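Local coordinates for protein beta-d-glucoside glucohydrolase (Hypocrea jecorina, PDB 3ZZ1) that probably hydrolyses terminal, non-reducing beta-D-glucosyl residues and releases beta-D-glucose, as a secreted family 3 glycoside hydrolase of cellulose degradation, at residues 22-25 / 26-29; 204-208 / 209-213; 218-222 / 223-227; 240-243 / 244-248; 270-273 / 274-278. All blocks are in the same frame, centred on the assembly; numbering follows the deposited sequence.

The five contacts are all local, each joining residues a few positions apart. Interaction 5 bridges interactions 4 and 1, which do not touch each other: Thr243 CG2 of interaction 4 packs on Ala274 CB of interaction 5 at 3.8 Å, and Thr272 OG1 of interaction 5 lies 3.4 Å from Val29 CG2 of interaction 1. The hairpin of interaction 2 touches both helix 216-226 (interaction 3) and interaction 4, whose His241 stacks on Trp211. Interactions 1 and 2 do not touch, their centres being about 30 Å apart. Interactions 2 to 5 belong to the family 3 N-terminal domain, of the TIM-barrel clan, and the glycan attached to Asn310 lies outside all five segment pairs.

Interaction 1. Residues 22-25 / 26-29; sequences KLNL and QDKV
Asn24 and Asp27 exchange hydrogen bonds, each side chain accepting from the backbone nitrogen of the other. Asp27 N points at Asn24 OD1 from 3.0 Å, nearly along the C=O axis of the side-chain amide. In return Asn24 N meets Asp27 OD2 at 3.0 Å, on the anti lone pair turned away from the other carboxylate oxygen, and the bond is close to straight. Asn24 CG sits between its own backbone N and carbonyl carbon (chi1 65°), a rotation that brings OD1 round to the start of the helix. The amide and carboxylate planes are only 10° apart. This reciprocal pair is a capping box, with Asn24 as the N-cap of helix 25-32; Asp27 OD2 also takes a salt bridge from Lys51, which probably favours its charged form. Ordinary helical bonds follow, from Lys28 N to Asn24 O at 3.2 Å and from Val29 N to Leu25 O at 2.8 Å. A water links Leu23 O to Lys28 NZ, accepting from the ammonium at 2.9 Å, while a salt bridge to Asp286 is the second tie on that charge. The extended lysine chain passes close over the backbone of the cap, CG lying 3.3 Å from Asn24 O. Among apolar groups, Leu23 CB rests against Asp27 CB at 3.7 Å, and Leu25 CD1 meets Val29 CG2 at 3.8 Å on the side where Leu25 also packs against helix 269-276.

Interaction 2. Residues 204-208 / 209-213; sequences YNKVN and TTWAC
Thr209 and Asn208 are the two central residues of a type I' turn running from Val207 to Thr210, and both have the positive phi this turn requires. Asn208 carries an N-linked glycan in another structure of this protein, but not in this one. Thr209 O faces the Lys206 side chain, with CD 3.4 Å away, and a water that donates to this carbonyl accepts from Lys206 NZ. Thr210 forms the hydrogen-bonded pair with Val207: Val207 N donates to Thr210 O at 2.7 Å, and Thr210 N returns a longer bond to Val207 O at 3.2 Å. Both donors stand well above the carbonyl planes they address. Trp211 is the non-hydrogen-bonded partner of Lys206, and its indole lies under the lysine chain. Lys206 CE sits over the centre of the six-membered ring in a CH-pi contact, 3.4 Å from the centroid, and NZ continues over the same face at 4.1 Å as a cation-pi pair. With CG anti to the carbonyl carbon (chi1 -68°) and the rest extended, the lysine chain is laid across the ring. At the indole edge, CD1 lies 3.1 Å from Tyr204 O, while NE1 donates to Glu170 O. Ala212 N closes the ladder on Asn205 O at 2.9 Å. Cys213 then ties back to Cys202 through a disulfide. Strand 210-211 forms one margin of a small mixed sheet, followed by strands 206-207, 173-174 and 548-549, and Ala212 and Cys213 abut Leu219 of helix 216-226.

Interaction 3. Residues 218-222 / 223-227; sequences TLQTV and LKDQL
Thr218 O accepts from Leu223 N at 2.9 Å, five residues on, and the same wide spacing recurs from Gln220 O to Asp225 N (2.8 Å), Thr221 O to Gln226 N and Val222 O to Leu227 N, while the bond from Lys224 N to Leu219 O is weak. Among the side chains, the Gln220 amide turns along the helix to Asp225. Its CG stands opposite the backbone N (chi1 -173°) and the chain bends at the next bond, which brings NE2 to Asp225 OD1 at 3.1 Å. The carboxylate oxygen lies in the plane of the amide but is itself approached from above the carboxylate plane. Replacing Asp225 with an alanine would probably leave Gln220 NE2 without this acceptor and its amide freer to turn. The other end of the amide, OE1, accepts from a water that in turn accepts from Lys224 NZ, an ammonium group also held by Asp252 and Gly250 O. Val222 and Leu223 pack on Tyr160 of strand 154-160. Repeated bonds to the fifth residue are the mark of a pi-helical turn, here in a helix of the family's TIM-barrel-clan domain.

Interaction 4. Residues 240-243 / 244-248; sequences QHTT and VQSAN
Ser246 is the point where the loop 240-243 is fastened to the first turn of helix 244-249. Its CB lies 3.4 Å from Thr242 O and 3.8 Å from Thr242 OG1, over the backbone that leads into the helix. OG, placed between the serine's own N and carbonyl carbon (chi1 68°), turns back toward the loop and donates to Thr242 O at 2.7 Å, tilted from the carbonyl plane. The same oxygen accepts from Gln240 NE2 at 2.9 Å in a nearly straight bond (169° at the hydrogen), with OG lying in the plane of the glutamine amide. Gln240 reaches it on an extended chain, and its other amide atom, OE1, is hydrogen-bonded to the hydroxyl of Ser254. With a leucine in place of Gln240, the Ser246 hydroxyl would probably lose its donor and Ser254 its amide partner. The backbone of Ser246 is held too, since its N donates to Thr242 OG1 at 3.0 Å. That threonine hydroxyl is also hydrogen-bonded to Glu214, while Thr243 turns its CG2 to helix 269-276. The first-turn amide of Ser246 is therefore satisfied by a loop side chain. Its buried hydroxyl both gives and receives, so one small group joins the glutamine amide to the threonine carbonyl without any formal charge between them, and with Ser254 on OE1 both ends of that amide are engaged, which would hold its rotation.

Interaction 5. Residues 270-273 / 274-278; sequences ALTN and AVNSN
Ala270 O accepts from Ala274 N at 2.9 Å, an ordinary helical bond in the last turns of helix 269-276, which closes in a Schellman motif with Asn278, of positive phi, as its C-prime residue. Asn278 N bonds to Val275 O there, the inner bond of the motif. Leu271 follows, its carbonyl receiving Val275 N at 2.9 Å nearly end-on. Its side chain brings CD1 to within 4.4 Å of Val275 CG2, a loose apolar touch; beyond the segments, Leu271 rests on Val32 and Val275 on Val285 of helix 282-298. Thr272 O is bonded to Asn276 N at 3.0 Å. The side chains of Thr272 and Asn276 lie side by side and point the same way: Thr272 CG2, opposite its own backbone N because chi1 is -67° to OG1, meets Asn276 ND2 at 3.7 Å. The same ridge faces helix 25-32, where Thr272 packs on Gln26 and Val29, and Asn276 on Leu25. Asn273 lies at the exposed tail of the helix. Its carbonyl takes the backbone hydrogen of Ser277, the first residue to leave helical angles, and is gripped a second time by the serine hydroxyl. In the conformer described, Ser277 N at 2.9 Å and Ser277 OG at 3.1 Å approach Asn273 O from opposite faces of the carbonyl plane.

Interaction 1. Residues 22-25 / 26-29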
# COMPACT_ATOMS: atom_id res chain seq x y z
N LYS A 22 -5.57 37.79 -7.72
CA LYS A 22 -6.93 38.19 -8.08
C LYS A 22 -7.94 37.90 -6.96
O LYS A 22 -9.12 38.22 -7.08
CB LYS A 22 -7.36 37.51 -9.39
CG LYS A 22 -6.45 37.81 -10.57
CD LYS A 22 -6.73 36.90 -11.76
CE LYS A 22 -8.04 37.27 -12.46
NZ LYS A 22 -8.11 36.65 -13.81
N LEU A 23 -7.47 37.31 -5.87
CA LEU A 23 -8.36 36.87 -4.80
C LEU A 23 -8.34 37.75 -3.55
O LEU A 23 -7.34 38.40 -3.25
CB LEU A 23 -8.05 35.41 -4.42
CG LEU A 23 -8.02 34.37 -5.55
CD1 LEU A 23 -7.60 33.00 -5.02
CD2 LEU A 23 -9.36 34.27 -6.30
N ASN A 24 -9.47 37.78 -2.84
CA ASN A 24 -9.55 38.42 -1.53
C ASN A 24 -9.55 37.35 -0.43
O ASN A 24 -9.41 36.16 -0.73
CB ASN A 24 -10.75 39.37 -1.42
CG ASN A 24 -12.10 38.65 -1.51
OD1 ASN A 24 -12.24 37.50 -1.11
ND2 ASN A 24 -13.11 39.36 -2.01
N LEU A 25 -9.69 37.77 0.83
CA LEU A 25 -9.57 36.84 1.95
C LEU A 25 -10.65 35.75 1.95
O LEU A 25 -10.35 34.58 2.22
CB LEU A 25 -9.52 37.57 3.29
CG LEU A 25 -9.33 36.75 4.58
CD1 LEU A 25 -8.10 35.84 4.54
CD2 LEU A 25 -9.26 37.66 5.80
N GLN A 26 -11.89 36.13 1.65
CA GLN A 26 -12.99 35.16 1.63
C GLN A 26 -12.78 34.09 0.56
O GLN A 26 -13.01 32.91 0.80
CB GLN A 26 -14.35 35.85 1.48
CG GLN A 26 -15.54 34.93 1.81
CD GLN A 26 -15.39 34.18 3.14
OE1 GLN A 26 -15.09 34.77 4.19
NE2 GLN A 26 -15.61 32.86 3.11
N ASP A 27 -12.34 34.53 -0.62
CA ASP A 27 -11.93 33.62 -1.68
C ASP A 27 -10.96 32.57 -1.12
O ASP A 27 -11.18 31.37 -1.27
CB ASP A 27 -11.23 34.38 -2.81
CG ASP A 27 -12.18 35.22 -3.63
OD1 ASP A 27 -13.30 34.76 -3.92
OD2 ASP A 27 -11.78 36.34 -4.01
N LYS A 28 -9.91 33.06 -0.46
CA LYS A 28 -8.81 32.24 0.04
C LYS A 28 -9.26 31.29 1.14
O LYS A 28 -8.85 30.13 1.18
CB LYS A 28 -7.67 33.14 0.53
CG LYS A 28 -6.98 33.91 -0.58
CD LYS A 28 -6.20 35.10 -0.03
CE LYS A 28 -5.70 35.99 -1.15
NZ LYS A 28 -4.79 37.04 -0.64
N VAL A 29 -10.10 31.80 2.04
CA VAL A 29 -10.64 31.01 3.15
C VAL A 29 -11.55 29.89 2.62
O VAL A 29 -11.55 28.79 3.15
CB VAL A 29 -11.36 31.90 4.20
CG1 VAL A 29 -12.19 31.07 5.17
CG2 VAL A 29 -10.34 32.74 4.96
O HOH W 1 -4.19 38.36 -3.12

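Interaction 2. Residues 204-208 / 209-213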
# COMPACT_ATOMS: atom_id res chain seq x y z
N TYR A 204 -4.40 11.03 12.14
CA TYR A 204 -5.17 11.21 13.38
C TYR A 204 -4.30 11.30 14.63
O TYR A 204 -4.68 11.94 15.61
CB TYR A 204 -6.17 10.07 13.57
CG TYR A 204 -7.44 10.22 12.78
CD1 TYR A 204 -8.33 11.26 13.05
CD2 TYR A 204 -7.77 9.30 11.78
CE1 TYR A 204 -9.51 11.39 12.32
CE2 TYR A 204 -8.94 9.43 11.05
CZ TYR A 204 -9.81 10.47 11.33
OH TYR A 204 -10.96 10.59 10.60
N ASN A 205 -3.15 10.62 14.60
CA ASN A 205 -2.35 10.40 15.80
C ASN A 205 -1.48 11.57 16.19
O ASN A 205 -1.32 12.52 15.42
CB ASN A 205 -1.48 9.15 15.63
CG ASN A 205 -0.62 9.20 14.39
OD1 ASN A 205 -1.12 9.04 13.28
ND2 ASN A 205 0.68 9.43 14.57
N LYS A 206 -0.93 11.50 17.39
CA LYS A 206 0.09 12.43 17.83
C LYS A 206 1.46 11.91 17.46
O LYS A 206 1.67 10.70 17.31
CB LYS A 206 -0.00 12.66 19.35
CG LYS A 206 -1.25 13.40 19.80
CD LYS A 206 -1.22 13.65 21.30
CE LYS A 206 -2.26 14.67 21.70
NZ LYS A 206 -2.55 14.63 23.16
N VAL A 207 2.40 12.84 17.28
CA VAL A 207 3.79 12.53 16.99
C VAL A 207 4.60 13.32 18.02
O VAL A 207 4.60 14.55 18.00
CB VAL A 207 4.18 12.95 15.54
CG1 VAL A 207 5.69 12.80 15.31
CG2 VAL A 207 3.39 12.16 14.51
N ASN A 208 5.26 12.60 18.92
CA ASN A 208 5.94 13.22 20.06
C ASN A 208 5.05 14.17 20.86
O ASN A 208 5.45 15.30 21.18
CB ASN A 208 7.24 13.92 19.62
CG ASN A 208 8.44 13.01 19.68
OD1 ASN A 208 8.38 11.85 19.27
ND2 ASN A 208 9.55 13.53 20.19
N THR A 209 3.83 13.71 21.16
CA THR A 209 2.80 14.44 21.93
C THR A 209 2.02 15.53 21.17
O THR A 209 1.09 16.10 21.72
CB THR A 209 3.32 15.04 23.28
OG1 THR A 209 4.11 16.20 23.02
CG2 THR A 209 4.14 14.02 24.07
N THR A 210 2.40 15.79 19.92
CA THR A 210 1.73 16.79 19.09
C THR A 210 0.92 16.13 17.97
O THR A 210 1.48 15.37 17.18
CB THR A 210 2.74 17.78 18.46
OG1 THR A 210 3.56 18.36 19.49
CG2 THR A 210 2.02 18.88 17.71
N TRP A 211 -0.38 16.41 17.89
CA TRP A 211 -1.21 15.87 16.81
C TRP A 211 -0.60 16.17 15.44
O TRP A 211 -0.14 17.29 15.19
CB TRP A 211 -2.65 16.39 16.89
CG TRP A 211 -3.57 15.54 17.75
CD1 TRP A 211 -3.96 14.26 17.51
CD2 TRP A 211 -4.20 15.93 18.98
NE1 TRP A 211 -4.79 13.81 18.51
CE2 TRP A 211 -4.96 14.82 19.43
CE3 TRP A 211 -4.20 17.10 19.75
CZ2 TRP A 211 -5.71 14.84 20.61
CZ3 TRP A 211 -4.95 17.13 20.93
CH2 TRP A 211 -5.69 16.00 21.35
N ALA A 212 -0.59 15.15 14.58
CA ALA A 212 0.10 15.22 13.28
C ALA A 212 -0.30 16.43 12.44
O ALA A 212 0.53 16.98 11.72
CB ALA A 212 -0.12 13.93 12.50
N CYS A 213 -1.56 16.84 12.53
CA CYS A 213 -2.06 17.97 11.74
C CYS A 213 -1.73 19.33 12.37
O CYS A 213 -2.25 20.37 11.94
CB CYS A 213 -3.56 17.80 11.46
SG CYS A 213 -3.92 16.41 10.32
O HOH W 2 -0.27 14.99 24.30
O HOH W 3 5.98 17.14 19.31

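Interaction 3. Residues 218-222 / 223-227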
# COMPACT_ATOMS: atom_id res chain seq x y z
N THR A 218 7.24 18.00 11.63
CA THR A 218 6.97 17.03 10.56
C THR A 218 6.34 17.67 9.32
O THR A 218 6.72 17.34 8.19
CB THR A 218 6.12 15.83 11.04
OG1 THR A 218 4.90 16.30 11.62
CG2 THR A 218 6.87 15.00 12.07
N LEU A 219 5.39 18.58 9.53
CA LEU A 219 4.69 19.25 8.42
C LEU A 219 5.56 20.28 7.70
O LEU A 219 5.68 20.26 6.48
CB LEU A 219 3.39 19.91 8.89
CG LEU A 219 2.25 19.04 9.43
CD1 LEU A 219 1.09 19.93 9.86
CD2 LEU A 219 1.77 18.01 8.40
N GLN A 220 6.16 21.20 8.46
CA GLN A 220 6.90 22.30 7.85
C GLN A 220 8.35 21.92 7.58
O GLN A 220 8.80 21.99 6.43
CB GLN A 220 6.83 23.57 8.71
CG GLN A 220 7.43 24.81 8.05
CD GLN A 220 6.71 25.20 6.76
OE1 GLN A 220 5.50 25.40 6.74
NE2 GLN A 220 7.47 25.29 5.67
N THR A 221 9.07 21.52 8.62
CA THR A 221 10.50 21.25 8.48
C THR A 221 10.77 20.01 7.64
O THR A 221 11.50 20.08 6.65
CB THR A 221 11.21 21.18 9.85
OG1 THR A 221 11.02 22.42 10.54
CG2 THR A 221 12.71 20.94 9.68
N VAL A 222 10.17 18.88 8.01
CA VAL A 222 10.43 17.63 7.28
C VAL A 222 9.77 17.59 5.89
O VAL A 222 10.47 17.57 4.88
CB VAL A 222 10.04 16.37 8.10
CG1 VAL A 222 10.40 15.10 7.34
CG2 VAL A 222 10.73 16.39 9.45
N LEU A 223 8.44 17.59 5.85
CA LEU A 223 7.72 17.43 4.58
C LEU A 223 7.99 18.57 3.61
O LEU A 223 8.35 18.35 2.46
CB LEU A 223 6.21 17.25 4.81
CG LEU A 223 5.27 17.08 3.61
CD1 LEU A 223 5.67 15.92 2.70
CD2 LEU A 223 3.83 16.90 4.08
N LYS A 224 7.84 19.80 4.09
CA LYS A 224 7.88 20.95 3.20
C LYS A 224 9.29 21.49 2.95
O LYS A 224 9.61 21.87 1.83
CB LYS A 224 6.93 22.05 3.69
CG LYS A 224 5.46 21.72 3.46
CD LYS A 224 4.53 22.82 3.94
CE LYS A 224 3.08 22.44 3.69
NZ LYS A 224 2.15 23.55 4.04
N ASP A 225 10.11 21.53 4.00
CA ASP A 225 11.44 22.13 3.89
C ASP A 225 12.53 21.11 3.53
O ASP A 225 13.37 21.38 2.67
CB ASP A 225 11.81 22.88 5.18
CG ASP A 225 10.96 24.12 5.40
OD1 ASP A 225 10.19 24.50 4.50
OD2 ASP A 225 11.06 24.73 6.49
N GLN A 226 12.50 19.95 4.17
CA GLN A 226 13.52 18.93 3.92
C GLN A 226 13.21 18.08 2.69
O GLN A 226 14.11 17.79 1.90
CB GLN A 226 13.75 18.08 5.16
CG GLN A 226 14.56 18.81 6.23
CD GLN A 226 14.63 18.07 7.54
OE1 GLN A 226 15.40 18.43 8.43
NE2 GLN A 226 13.81 17.03 7.69
N LEU A 227 11.94 17.70 2.53
CA LEU A 227 11.51 16.93 1.35
C LEU A 227 11.12 17.82 0.17
O LEU A 227 10.84 17.33 -0.92
CB LEU A 227 10.37 15.96 1.69
CG LEU A 227 10.58 14.84 2.71
CD1 LEU A 227 9.39 13.90 2.69
CD2 LEU A 227 11.86 14.08 2.44
O HOH W 4 3.50 25.98 4.46

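Interaction 4. Residues 240-243 / 244-248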
# COMPACT_ATOMS: atom_id res chain seq x y z
N GLN A 240 -8.13 17.68 12.67
CA GLN A 240 -7.69 19.01 13.08
C GLN A 240 -8.15 19.31 14.51
O GLN A 240 -9.27 18.96 14.89
CB GLN A 240 -8.24 20.07 12.11
CG GLN A 240 -7.66 21.47 12.28
CD GLN A 240 -8.23 22.45 11.27
OE1 GLN A 240 -9.28 22.21 10.68
NE2 GLN A 240 -7.54 23.57 11.06
N HIS A 241 -7.30 19.96 15.29
CA HIS A 241 -7.62 20.25 16.69
C HIS A 241 -7.63 21.74 17.06
O HIS A 241 -8.36 22.14 17.97
CB HIS A 241 -6.71 19.44 17.63
CG HIS A 241 -6.91 17.96 17.54
ND1 HIS A 241 -7.76 17.27 18.38
CD2 HIS A 241 -6.41 17.05 16.68
CE1 HIS A 241 -7.76 16.00 18.05
NE2 HIS A 241 -6.95 15.83 17.02
N THR A 242 -6.84 22.55 16.36
CA THR A 242 -6.84 24.00 16.59
C THR A 242 -7.06 24.81 15.31
O THR A 242 -6.79 24.33 14.21
CB THR A 242 -5.51 24.51 17.19
OG1 THR A 242 -4.44 24.21 16.28
CG2 THR A 242 -5.23 23.89 18.57
N THR A 243 -7.53 26.04 15.48
CA THR A 243 -7.61 27.00 14.39
C THR A 243 -6.22 27.53 14.03
O THR A 243 -5.76 27.38 12.90
CB THR A 243 -8.55 28.17 14.75
OG1 THR A 243 -9.88 27.66 14.94
CG2 THR A 243 -8.56 29.23 13.64
N VAL A 244 -5.56 28.12 15.03
CA VAL A 244 -4.33 28.89 14.83
C VAL A 244 -3.05 28.06 14.70
O VAL A 244 -2.29 28.24 13.74
CB VAL A 244 -4.17 29.97 15.94
CG1 VAL A 244 -2.83 30.66 15.84
CG2 VAL A 244 -5.30 30.99 15.83
N GLN A 245 -2.80 27.15 15.64
CA GLN A 245 -1.58 26.34 15.62
C GLN A 245 -1.46 25.46 14.37
O GLN A 245 -0.38 25.36 13.77
CB GLN A 245 -1.44 25.47 16.89
CG GLN A 245 -0.07 24.77 16.98
CD GLN A 245 0.05 23.79 18.13
OE1 GLN A 245 -0.28 24.10 19.28
NE2 GLN A 245 0.54 22.59 17.83
N SER A 246 -2.57 24.83 13.97
CA SER A 246 -2.59 23.99 12.77
C SER A 246 -2.17 24.81 11.55
O SER A 246 -1.23 24.45 10.83
CB SER A 246 -3.96 23.32 12.57
OG SER A 246 -4.97 24.27 12.24
N ALA A 247 -2.84 25.95 11.36
CA ALA A 247 -2.49 26.90 10.30
C ALA A 247 -0.99 27.26 10.29
O ALA A 247 -0.32 27.12 9.27
CB ALA A 247 -3.36 28.16 10.40
N ASN A 248 -0.48 27.70 11.44
CA ASN A 248 0.91 28.15 11.54
C ASN A 248 1.96 27.04 11.48
O ASN A 248 3.13 27.29 11.20
CB ASN A 248 1.12 29.03 12.79
CG ASN A 248 0.31 30.32 12.73
OD1 ASN A 248 -0.12 30.85 13.77
ND2 ASN A 248 0.08 30.84 11.53

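Interaction 5. Residues 270-273 / 274-278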
# COMPACT_ATOMS: atom_id res chain seq x y z
N ALA A 270 -13.90 30.92 11.47
CA ALA A 270 -12.89 30.97 12.52
C ALA A 270 -11.50 31.30 11.97
O ALA A 270 -10.73 32.01 12.63
CB ALA A 270 -12.86 29.67 13.31
N LEU A 271 -11.18 30.81 10.77
CA LEU A 271 -9.92 31.18 10.11
C LEU A 271 -9.94 32.65 9.68
O LEU A 271 -8.96 33.37 9.88
CB LEU A 271 -9.62 30.28 8.91
CG LEU A 271 -8.29 30.54 8.18
CD1 LEU A 271 -7.08 30.37 9.09
CD2 LEU A 271 -8.15 29.65 6.95
N THR A 272 -11.06 33.08 9.09
CA THR A 272 -11.28 34.50 8.80
C THR A 272 -11.03 35.34 10.05
O THR A 272 -10.31 36.34 9.99
CB THR A 272 -12.70 34.74 8.21
OG1 THR A 272 -12.79 34.12 6.92
CG2 THR A 272 -13.00 36.23 8.07
N ASN A 273 -11.60 34.91 11.18
CA ASN A 273 -11.42 35.59 12.46
C ASN A 273 -9.98 35.58 12.97
O ASN A 273 -9.51 36.57 13.53
CB ASN A 273 -12.36 35.01 13.52
CG ASN A 273 -13.83 35.33 13.25
OD1 ASN A 273 -14.15 36.22 12.46
ND2 ASN A 273 -14.72 34.60 13.91
N ALA A 274 -9.28 34.46 12.77
CA ALA A 274 -7.89 34.33 13.19
C ALA A 274 -6.92 35.20 12.38
O ALA A 274 -5.92 35.69 12.91
CB ALA A 274 -7.45 32.86 13.15
N VAL A 275 -7.24 35.41 11.10
CA VAL A 275 -6.46 36.31 10.24
C VAL A 275 -6.72 37.77 10.62
O VAL A 275 -5.78 38.56 10.75
CB VAL A 275 -6.74 36.05 8.74
CG1 VAL A 275 -6.06 37.08 7.86
CG2 VAL A 275 -6.29 34.64 8.34
N ASN A 276 -7.99 38.12 10.81
CA ASN A 276 -8.38 39.48 11.20
C ASN A 276 -7.88 39.90 12.58
O ASN A 276 -7.62 41.09 12.81
CB ASN A 276 -9.90 39.66 11.13
CG ASN A 276 -10.40 39.68 9.71
OD1 ASN A 276 -9.66 39.98 8.77
ND2 ASN A 276 -11.68 39.37 9.54
N SER A 277 -7.78 38.93 13.49
CA SER A 277 -7.28 39.17 14.84
C SER A 277 -5.77 38.96 14.91
O SER A 277 -5.19 38.92 16.00
CB SER A 277 -7.98 38.25 15.85
OG SER A 277 -9.36 38.55 15.93
N ASN A 278 -5.14 38.83 13.75
CA ASN A 278 -3.68 38.71 13.62
C ASN A 278 -3.05 37.50 14.31
O ASN A 278 -1.88 37.54 14.70
CB ASN A 278 -3.00 40.02 14.07
CG ASN A 278 -3.60 41.25 13.41
OD1 ASN A 278 -4.00 42.20 14.09
ND2 ASN A 278 -3.67 41.24 12.08